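Local structure of methyltransferase (Pyrococcus horikoshii, 1IXK) at residues I102-L114 with L297-K311. The protein probably methylates the 5-carbon of cytidines in tRNA, using S-adenosyl-L-methionine as methyl donor. Numbering follows the deposited sequence.
Sequences IQEASSMYPPVAL and LYPDVHETSGFFIAK
Helix 105-114, whose Ser106, Tyr109, Pro110 and Ala113 face strand 307-311, runs almost parallel to that strand, the two axes 4° apart and 9.5 Å from each other at closest approach. The pairing illustrates how a class I, Rossmann-like methyltransferase covers its central sheet: every second residue of the strand, Phe307, Ile309 and Lys311, reaches for the helix, while the strand itself, the reversed one of the fold, lies antiparallel between 240-246 and 267-270. Phe307 presents the rim of its ring to Pro110, and Pro110 CG sits 3.6 Å from Phe307 CZ near the ring plane. With Phe307 CG anti to its own backbone N (chi1 -178°), the phenyl group extends from the strand to meet the first turns of the helix, where Phe307 CD1 lies 3.9 Å from Ser106 CB and Phe307 CE2 touches Tyr109 CD2. Replacing Phe307 with an alanine would probably open a gap between the strand and Ser106 and Pro110 and leave the Tyr109 ring without one of its apolar neighbours. The side chain of Phe307 also lies near that of Cys247, the predicted nucleophile. Two residues on, Ile309 continues the same face of the strand. Its CD1 rests over a face of the Tyr109 ring in a CH-pi contact, 4.1 Å from the centroid, and also packs against Ala113 CB at 3.7 Å. Leu297 CD1, from the neighbouring strand, comes to the edge of the same tyrosine, whose OH is hydrogen-bonded to Tyr274 O and whose ring stacks with Trp75. Polar bonds mark both ends of this apolar seam. Near the start of the helix, Ser305 OG gives Glu104 OE1 a weak hydrogen bond. At the far end Lys311 NZ donates to Ala113 O at 2.7 Å, nearly in line with the carbonyl (168°), and a water bridges Lys311 NZ to Leu114 O.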
loop_
_atom_site.group_PDB
_atom_site.type_symbol
_atom_site.label_atom_id
_atom_site.label_comp_id
_atom_site.label_asym_id
_atom_site.label_seq_id
_atom_site.Cartn_x
_atom_site.Cartn_y
_atom_site.Cartn_z
ATOM N N ILE A 102 12.922 -7.075 -0.028
ATOM C CA ILE A 102 11.838 -7.862 0.554
ATOM C C ILE A 102 10.710 -6.985 1.098
ATOM O O ILE A 102 10.939 -6.097 1.911
ATOM C CB ILE A 102 12.347 -8.751 1.712
ATOM C CG1 ILE A 102 13.506 -9.631 1.236
ATOM C CG2 ILE A 102 11.207 -9.615 2.237
ATOM C CD1 ILE A 102 13.120 -10.642 0.176
ATOM N N GLN A 103 9.493 -7.246 0.638
ATOM C CA GLN A 103 8.319 -6.506 1.079
ATOM C C GLN A 103 7.074 -7.296 0.705
ATOM O O GLN A 103 7.115 -8.168 -0.165
ATOM C CB GLN A 103 8.275 -5.113 0.432
ATOM C CG GLN A 103 8.160 -5.118 -1.082
ATOM C CD GLN A 103 8.135 -3.716 -1.674
ATOM O OE1 GLN A 103 8.506 -3.519 -2.825
ATOM N NE2 GLN A 103 7.685 -2.740 -0.889
ATOM N N GLU A 104 5.966 -6.989 1.364
ATOM C CA GLU A 104 4.711 -7.680 1.104
ATOM C C GLU A 104 4.215 -7.403 -0.307
ATOM O O GLU A 104 4.446 -6.328 -0.858
ATOM C CB GLU A 104 3.657 -7.233 2.115
ATOM C CG GLU A 104 4.001 -7.572 3.552
ATOM C CD GLU A 104 2.992 -7.004 4.525
ATOM O OE1 GLU A 104 1.781 -7.211 4.308
ATOM O OE2 GLU A 104 3.409 -6.351 5.507
ATOM N N ALA A 105 3.523 -8.377 -0.884
ATOM C CA ALA A 105 2.994 -8.235 -2.233
ATOM C C ALA A 105 2.096 -7.006 -2.338
ATOM O O ALA A 105 2.224 -6.214 -3.269
ATOM C CB ALA A 105 2.213 -9.483 -2.626
ATOM N N SER A 106 1.189 -6.841 -1.382
ATOM C CA SER A 106 0.279 -5.704 -1.415
ATOM C C SER A 106 1.002 -4.360 -1.435
ATOM O O SER A 106 0.553 -3.425 -2.101
ATOM C CB SER A 106 -0.691 -5.758 -0.224
ATOM O OG SER A 106 -0.005 -5.624 1.010
ATOM N N SER A 107 2.121 -4.258 -0.721
ATOM C CA SER A 107 2.866 -3.006 -0.671
ATOM C C SER A 107 3.487 -2.627 -2.023
ATOM O O SER A 107 3.936 -1.502 -2.204
ATOM C CB SER A 107 3.955 -3.072 0.413
ATOM O OG SER A 107 4.961 -4.016 0.080
HETATM N N MSE A 108 3.498 -3.564 -2.968
HETATM C CA MSE A 108 4.052 -3.308 -4.293
HETATM C C MSE A 108 3.038 -2.616 -5.205
HETATM O O MSE A 108 3.408 -1.930 -6.158
HETATM C CB MSE A 108 4.491 -4.624 -4.950
HETATM C CG MSE A 108 5.632 -5.351 -4.242
HETATM SE SE MSE A 108 6.147 -6.873 -5.122
HETATM C CE MSE A 108 6.926 -7.772 -3.782
ATOM N N TYR A 109 1.757 -2.777 -4.897
ATOM C CA TYR A 109 0.699 -2.199 -5.721
ATOM C C TYR A 109 0.690 -0.666 -5.830
ATOM O O TYR A 109 0.673 -0.128 -6.935
ATOM C CB TYR A 109 -0.671 -2.687 -5.217
ATOM C CG TYR A 109 -1.795 -2.642 -6.242
ATOM C CD1 TYR A 109 -1.675 -1.901 -7.416
ATOM C CD2 TYR A 109 -2.992 -3.323 -6.017
ATOM C CE1 TYR A 109 -2.718 -1.836 -8.341
ATOM C CE2 TYR A 109 -4.043 -3.262 -6.935
ATOM C CZ TYR A 109 -3.896 -2.516 -8.091
ATOM O OH TYR A 109 -4.928 -2.437 -8.997
ATOM N N PRO A 110 0.712 0.057 -4.692
ATOM C CA PRO A 110 0.692 1.526 -4.729
ATOM C C PRO A 110 1.709 2.207 -5.642
ATOM O O PRO A 110 1.334 3.029 -6.484
ATOM C CB PRO A 110 0.863 1.911 -3.255
ATOM C CG PRO A 110 0.150 0.803 -2.551
ATOM C CD PRO A 110 0.666 -0.424 -3.299
ATOM N N PRO A 111 3.005 1.880 -5.501
ATOM C CA PRO A 111 3.992 2.529 -6.370
ATOM C C PRO A 111 3.737 2.263 -7.852
ATOM O O PRO A 111 3.844 3.165 -8.684
ATOM C CB PRO A 111 5.322 1.916 -5.924
ATOM C CG PRO A 111 5.061 1.435 -4.542
ATOM C CD PRO A 111 3.655 0.930 -4.583
ATOM N N VAL A 112 3.419 1.015 -8.177
ATOM C CA VAL A 112 3.170 0.634 -9.563
ATOM C C VAL A 112 1.931 1.354 -10.098
ATOM O O VAL A 112 1.931 1.854 -11.222
ATOM C CB VAL A 112 2.988 -0.898 -9.688
ATOM C CG1 VAL A 112 2.664 -1.273 -11.128
ATOM C CG2 VAL A 112 4.267 -1.608 -9.240
ATOM N N ALA A 113 0.880 1.411 -9.290
ATOM C CA ALA A 113 -0.344 2.098 -9.700
ATOM C C ALA A 113 -0.076 3.587 -9.943
ATOM O O ALA A 113 -0.614 4.172 -10.884
ATOM C CB ALA A 113 -1.434 1.929 -8.632
ATOM N N LEU A 114 0.753 4.201 -9.099
ATOM C CA LEU A 114 1.063 5.623 -9.254
ATOM C C LEU A 114 1.812 5.843 -10.564
ATOM O O LEU A 114 1.692 6.894 -11.197
ATOM C CB LEU A 114 1.901 6.131 -8.076
ATOM C CG LEU A 114 2.131 7.647 -8.049
ATOM C CD1 LEU A 114 0.787 8.379 -8.066
ATOM C CD2 LEU A 114 2.920 8.024 -6.799
ATOM N N LEU A 297 -8.132 -5.733 -1.817
ATOM C CA LEU A 297 -7.496 -7.040 -1.852
ATOM C C LEU A 297 -7.941 -7.696 -0.553
ATOM O O LEU A 297 -7.952 -7.057 0.502
ATOM C CB LEU A 297 -5.970 -6.921 -1.880
ATOM C CG LEU A 297 -5.336 -6.336 -3.143
ATOM C CD1 LEU A 297 -3.821 -6.290 -2.969
ATOM C CD2 LEU A 297 -5.712 -7.183 -4.356
ATOM N N TYR A 298 -8.323 -8.964 -0.637
ATOM C CA TYR A 298 -8.792 -9.705 0.528
ATOM C C TYR A 298 -7.877 -10.883 0.832
ATOM O O TYR A 298 -7.422 -11.580 -0.075
ATOM C CB TYR A 298 -10.211 -10.206 0.275
ATOM C CG TYR A 298 -11.245 -9.106 0.226
ATOM C CD1 TYR A 298 -11.679 -8.483 1.397
ATOM C CD2 TYR A 298 -11.798 -8.694 -0.988
ATOM C CE1 TYR A 298 -12.640 -7.485 1.365
ATOM C CE2 TYR A 298 -12.763 -7.692 -1.032
ATOM C CZ TYR A 298 -13.181 -7.094 0.150
ATOM O OH TYR A 298 -14.153 -6.122 0.124
ATOM N N PRO A 299 -7.609 -11.128 2.121
ATOM C CA PRO A 299 -6.737 -12.231 2.525
ATOM C C PRO A 299 -7.257 -13.617 2.163
ATOM O O PRO A 299 -6.486 -14.567 2.114
ATOM C CB PRO A 299 -6.605 -12.030 4.034
ATOM C CG PRO A 299 -7.916 -11.414 4.402
ATOM C CD PRO A 299 -8.126 -10.409 3.297
ATOM N N ASP A 300 -8.554 -13.735 1.898
ATOM C CA ASP A 300 -9.115 -15.037 1.558
ATOM C C ASP A 300 -8.974 -15.396 0.082
ATOM O O ASP A 300 -9.187 -16.546 -0.300
ATOM C CB ASP A 300 -10.587 -15.119 1.995
ATOM C CG ASP A 300 -11.497 -14.192 1.210
ATOM O OD1 ASP A 300 -11.031 -13.118 0.765
ATOM O OD2 ASP A 300 -12.691 -14.533 1.057
ATOM N N VAL A 301 -8.600 -14.427 -0.749
ATOM C CA VAL A 301 -8.430 -14.710 -2.168
ATOM C C VAL A 301 -7.099 -14.224 -2.746
ATOM O O VAL A 301 -6.579 -14.816 -3.686
ATOM C CB VAL A 301 -9.587 -14.104 -3.018
ATOM C CG1 VAL A 301 -10.923 -14.676 -2.574
ATOM C CG2 VAL A 301 -9.603 -12.606 -2.885
ATOM N N HIS A 302 -6.537 -13.160 -2.181
ATOM C CA HIS A 302 -5.291 -12.616 -2.714
ATOM C C HIS A 302 -4.028 -12.927 -1.920
ATOM O O HIS A 302 -2.935 -12.506 -2.307
ATOM C CB HIS A 302 -5.409 -11.100 -2.879
ATOM C CG HIS A 302 -6.584 -10.674 -3.702
ATOM N ND1 HIS A 302 -7.757 -10.218 -3.144
ATOM C CD2 HIS A 302 -6.769 -10.652 -5.044
ATOM C CE1 HIS A 302 -8.617 -9.929 -4.108
ATOM N NE2 HIS A 302 -8.041 -10.184 -5.268
ATOM N N GLU A 303 -4.173 -13.649 -0.813
ATOM C CA GLU A 303 -3.022 -13.999 0.014
ATOM C C GLU A 303 -2.226 -12.770 0.451
ATOM O O GLU A 303 -0.998 -12.789 0.466
ATOM C CB GLU A 303 -2.100 -14.962 -0.739
ATOM C CG GLU A 303 -2.758 -16.283 -1.109
ATOM C CD GLU A 303 -1.769 -17.307 -1.642
ATOM O OE1 GLU A 303 -2.205 -18.430 -1.976
ATOM O OE2 GLU A 303 -0.560 -16.994 -1.724
ATOM N N THR A 304 -2.936 -11.703 0.798
ATOM C CA THR A 304 -2.314 -10.465 1.255
ATOM C C THR A 304 -3.123 -10.029 2.465
ATOM O O THR A 304 -4.079 -10.700 2.843
ATOM C CB THR A 304 -2.424 -9.339 0.198
ATOM O OG1 THR A 304 -3.807 -9.019 -0.007
ATOM C CG2 THR A 304 -1.815 -9.772 -1.128
ATOM N N SER A 305 -2.744 -8.915 3.075
ATOM C CA SER A 305 -3.498 -8.402 4.212
ATOM C C SER A 305 -4.699 -7.709 3.575
ATOM O O SER A 305 -4.758 -7.587 2.354
ATOM C CB SER A 305 -2.677 -7.362 4.980
ATOM O OG SER A 305 -1.418 -7.876 5.380
ATOM N N GLY A 306 -5.659 -7.273 4.386
ATOM C CA GLY A 306 -6.796 -6.553 3.834
ATOM C C GLY A 306 -6.172 -5.305 3.239
ATOM O O GLY A 306 -5.365 -4.658 3.897
ATOM N N PHE A 307 -6.549 -4.950 2.015
ATOM C CA PHE A 307 -5.937 -3.809 1.336
ATOM C C PHE A 307 -6.967 -2.992 0.541
ATOM O O PHE A 307 -7.951 -3.536 0.055
ATOM C CB PHE A 307 -4.862 -4.373 0.396
ATOM C CG PHE A 307 -4.080 -3.345 -0.356
ATOM C CD1 PHE A 307 -3.021 -2.674 0.245
ATOM C CD2 PHE A 307 -4.373 -3.080 -1.692
ATOM C CE1 PHE A 307 -2.251 -1.761 -0.480
ATOM C CE2 PHE A 307 -3.614 -2.173 -2.421
ATOM C CZ PHE A 307 -2.551 -1.510 -1.812
ATOM N N PHE A 308 -6.728 -1.691 0.422
ATOM C CA PHE A 308 -7.617 -0.792 -0.321
ATOM C C PHE A 308 -6.744 0.184 -1.083
ATOM O O PHE A 308 -5.762 0.696 -0.544
ATOM C CB PHE A 308 -8.511 0.003 0.640
ATOM C CG PHE A 308 -9.343 1.061 -0.036
ATOM C CD1 PHE A 308 -10.529 0.726 -0.685
ATOM C CD2 PHE A 308 -8.944 2.401 -0.013
ATOM C CE1 PHE A 308 -11.312 1.709 -1.300
ATOM C CE2 PHE A 308 -9.721 3.392 -0.628
ATOM C CZ PHE A 308 -10.908 3.040 -1.271
ATOM N N ILE A 309 -7.099 0.454 -2.332
ATOM C CA ILE A 309 -6.317 1.388 -3.120
ATOM C C ILE A 309 -7.196 2.151 -4.098
ATOM O O ILE A 309 -8.100 1.578 -4.702
ATOM C CB ILE A 309 -5.203 0.661 -3.920
ATOM C CG1 ILE A 309 -4.391 1.688 -4.718
ATOM C CG2 ILE A 309 -5.819 -0.382 -4.848
ATOM C CD1 ILE A 309 -3.151 1.107 -5.403
ATOM N N ALA A 310 -6.914 3.442 -4.249
ATOM C CA ALA A 310 -7.661 4.293 -5.170
ATOM C C ALA A 310 -6.697 5.203 -5.912
ATOM O O ALA A 310 -5.733 5.707 -5.331
ATOM C CB ALA A 310 -8.683 5.127 -4.414
ATOM N N LYS A 311 -6.957 5.416 -7.200
ATOM C CA LYS A 311 -6.105 6.275 -8.012
ATOM C C LYS A 311 -6.888 7.542 -8.334
ATOM O O LYS A 311 -7.905 7.506 -9.033
ATOM C CB LYS A 311 -5.696 5.548 -9.293
ATOM C CG LYS A 311 -4.709 6.316 -10.145
ATOM C CD LYS A 311 -4.087 5.389 -11.180
ATOM C CE LYS A 311 -3.113 6.131 -12.068
ATOM N NZ LYS A 311 -2.251 5.175 -12.827
HETATM O O HOH W 1 -0.242 7.436 -13.144
#